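Rhamnosidase B (Bacillus sp., PDB 2OKX) is a glycoside hydrolase family 78 enzyme that hydrolyses terminal alpha-L-rhamnose from rhamnosides, probably with inversion of the anomeric configuration. Local coordinates at residues W622-N628 with M676-L682. Numbering follows the deposited sequence.
Sequences WSSVIPN and MAGWNLL
Within the (alpha/alpha)6-barrel catalytic domain, the lead-in and first residues of helix 627-644 pack against a loop after helix 647-665, bridged by water without clear direct hydrogen bonds. Residues 622-626 are extended, Ile626 is the N-cap, and 676-682 is irregular; Ile626 and Trp679 CA atoms lie 5.5 Å apart. Met676 (m, t, p) sets SD 4.0 Å from Pro627 CG. Gly678, fully extended, leads to Trp679, whose N donates to a water (2.9 Å) that also lies 2.6 Å from Val625 O. The Trp679 CA-to-CB bond (chi1 t, chi2 8°) points toward 622-628. Ile626 (m, t) lays CD1 over the Trp679 six-membered ring face, a CH-pi contact 3.7 Å from the centroid; Trp622 meets Trp679 rim to rim, Trp622 CH2 3.6 Å from Trp679 CZ3, six-membered ring planes at 36°. Ser624 OG lies at the Trp679 ring edge, hydrogen-bonded to Asp350 and Asp616. A glycerol beside Trp679 suggests a pocket. Asn680 centres an inverse gamma turn with a weak Leu681 N to Trp679 O bond (3.2 Å). Leu681 (t, p) brings CD2 4.2 Å from Ile626 CD1. A second water donates to Leu681 O (2.9 Å) and accepts from Asn628 N (2.8 Å).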
loop_
_atom_site.group_PDB
_atom_site.type_symbol
_atom_site.label_atom_id
_atom_site.label_comp_id
_atom_site.label_asym_id
_atom_site.label_seq_id
_atom_site.Cartn_x
_atom_site.Cartn_y
_atom_site.Cartn_z
ATOM N N TRP A 622 5.842 4.250 -11.626
ATOM C CA TRP A 622 6.607 5.341 -11.025
ATOM C C TRP A 622 8.074 4.942 -11.116
ATOM O O TRP A 622 8.537 4.085 -10.364
ATOM C CB TRP A 622 6.233 5.577 -9.553
ATOM C CG TRP A 622 7.080 6.656 -8.883
ATOM C CD1 TRP A 622 7.810 7.635 -9.512
ATOM C CD2 TRP A 622 7.246 6.885 -7.472
ATOM N NE1 TRP A 622 8.411 8.453 -8.584
ATOM C CE2 TRP A 622 8.084 8.018 -7.326
ATOM C CE3 TRP A 622 6.767 6.246 -6.319
ATOM C CZ2 TRP A 622 8.453 8.525 -6.071
ATOM C CZ3 TRP A 622 7.131 6.751 -5.068
ATOM C CH2 TRP A 622 7.967 7.880 -4.957
ATOM N N SER A 623 8.788 5.550 -12.057
ATOM C CA SER A 623 10.202 5.260 -12.245
ATOM C C SER A 623 10.949 5.987 -11.141
ATOM O O SER A 623 11.308 7.158 -11.280
ATOM C CB SER A 623 10.664 5.749 -13.621
ATOM O OG SER A 623 12.000 5.355 -13.882
ATOM N N SER A 624 11.165 5.279 -10.037
ATOM C CA SER A 624 11.837 5.838 -8.875
ATOM C C SER A 624 12.883 4.863 -8.360
ATOM O O SER A 624 12.676 3.649 -8.375
ATOM C CB SER A 624 10.811 6.124 -7.776
ATOM O OG SER A 624 11.439 6.560 -6.586
ATOM N N VAL A 625 14.008 5.404 -7.903
ATOM C CA VAL A 625 15.092 4.585 -7.387
ATOM C C VAL A 625 15.593 5.049 -6.030
ATOM O O VAL A 625 15.761 6.246 -5.789
ATOM C CB VAL A 625 16.319 4.583 -8.346
ATOM C CG1 VAL A 625 17.510 3.904 -7.668
ATOM C CG2 VAL A 625 15.979 3.868 -9.638
ATOM N N ILE A 626 15.815 4.085 -5.144
ATOM C CA ILE A 626 16.370 4.346 -3.826
ATOM C C ILE A 626 17.495 3.319 -3.715
ATOM O O ILE A 626 17.242 2.117 -3.599
ATOM C CB ILE A 626 15.353 4.117 -2.696
ATOM C CG1 ILE A 626 14.197 5.115 -2.819
ATOM C CG2 ILE A 626 16.042 4.289 -1.345
ATOM C CD1 ILE A 626 13.145 4.981 -1.726
ATOM N N PRO A 627 18.755 3.774 -3.785
ATOM C CA PRO A 627 19.904 2.866 -3.694
ATOM C C PRO A 627 19.778 1.801 -2.601
ATOM O O PRO A 627 19.906 0.611 -2.875
ATOM C CB PRO A 627 21.073 3.815 -3.458
ATOM C CG PRO A 627 20.665 5.026 -4.266
ATOM C CD PRO A 627 19.199 5.176 -3.906
ATOM N N ASN A 628 19.527 2.228 -1.369
ATOM C CA ASN A 628 19.401 1.287 -0.259
ATOM C C ASN A 628 18.328 0.219 -0.488
ATOM O O ASN A 628 18.498 -0.927 -0.074
ATOM C CB ASN A 628 19.124 2.044 1.043
ATOM C CG ASN A 628 20.360 2.743 1.587
ATOM O OD1 ASN A 628 20.262 3.689 2.378
ATOM N ND2 ASN A 628 21.533 2.270 1.175
ATOM N N MET A 676 25.747 10.302 -6.043
ATOM C CA MET A 676 24.565 10.226 -6.893
ATOM C C MET A 676 23.562 11.355 -6.735
ATOM O O MET A 676 23.410 11.929 -5.660
ATOM C CB MET A 676 23.835 8.903 -6.652
ATOM C CG MET A 676 24.636 7.671 -6.991
ATOM S SD MET A 676 23.706 6.196 -6.598
ATOM C CE MET A 676 22.782 5.970 -8.104
ATOM N N ALA A 677 22.873 11.655 -7.829
ATOM C CA ALA A 677 21.842 12.681 -7.838
ATOM C C ALA A 677 20.529 11.912 -7.861
ATOM O O ALA A 677 20.076 11.486 -8.920
ATOM C CB ALA A 677 21.966 13.552 -9.085
ATOM N N GLY A 678 19.935 11.716 -6.688
ATOM C CA GLY A 678 18.687 10.979 -6.616
ATOM C C GLY A 678 18.119 10.909 -5.214
ATOM O O GLY A 678 18.547 11.643 -4.327
ATOM N N TRP A 679 17.151 10.022 -5.011
ATOM C CA TRP A 679 16.513 9.865 -3.709
ATOM C C TRP A 679 17.407 8.972 -2.849
ATOM O O TRP A 679 17.297 7.749 -2.885
ATOM C CB TRP A 679 15.130 9.236 -3.901
ATOM C CG TRP A 679 14.199 9.371 -2.735
ATOM C CD1 TRP A 679 14.393 10.110 -1.600
ATOM C CD2 TRP A 679 12.911 8.759 -2.600
ATOM N NE1 TRP A 679 13.305 9.993 -0.768
ATOM C CE2 TRP A 679 12.381 9.168 -1.358
ATOM C CE3 TRP A 679 12.153 7.903 -3.412
ATOM C CZ2 TRP A 679 11.125 8.749 -0.905
ATOM C CZ3 TRP A 679 10.901 7.484 -2.959
ATOM C CH2 TRP A 679 10.403 7.909 -1.718
ATOM N N ASN A 680 18.295 9.601 -2.084
ATOM C CA ASN A 680 19.248 8.893 -1.224
ATOM C C ASN A 680 18.681 8.713 0.177
ATOM O O ASN A 680 19.250 9.193 1.158
ATOM C CB ASN A 680 20.550 9.696 -1.159
ATOM C CG ASN A 680 21.071 10.065 -2.534
ATOM O OD1 ASN A 680 21.573 11.172 -2.747
ATOM N ND2 ASN A 680 20.961 9.136 -3.476
ATOM N N LEU A 681 17.567 7.994 0.257
ATOM C CA LEU A 681 16.867 7.773 1.514
ATOM C C LEU A 681 17.265 6.553 2.333
ATOM O O LEU A 681 17.792 5.571 1.812
ATOM C CB LEU A 681 15.361 7.685 1.238
ATOM C CG LEU A 681 14.444 7.407 2.432
ATOM C CD1 LEU A 681 14.329 8.671 3.267
ATOM C CD2 LEU A 681 13.068 6.954 1.952
ATOM N N LEU A 682 16.985 6.641 3.629
ATOM C CA LEU A 682 17.210 5.552 4.565
ATOM C C LEU A 682 16.099 5.560 5.616
ATOM O O LEU A 682 15.343 4.602 5.721
ATOM C CB LEU A 682 18.566 5.660 5.271
ATOM C CG LEU A 682 18.736 4.572 6.349
ATOM C CD1 LEU A 682 18.539 3.193 5.723
ATOM C CD2 LEU A 682 20.106 4.671 6.999
HETATM O O HOH W 1 16.614 8.256 -7.219
HETATM O O HOH W 2 19.436 4.901 -0.473
#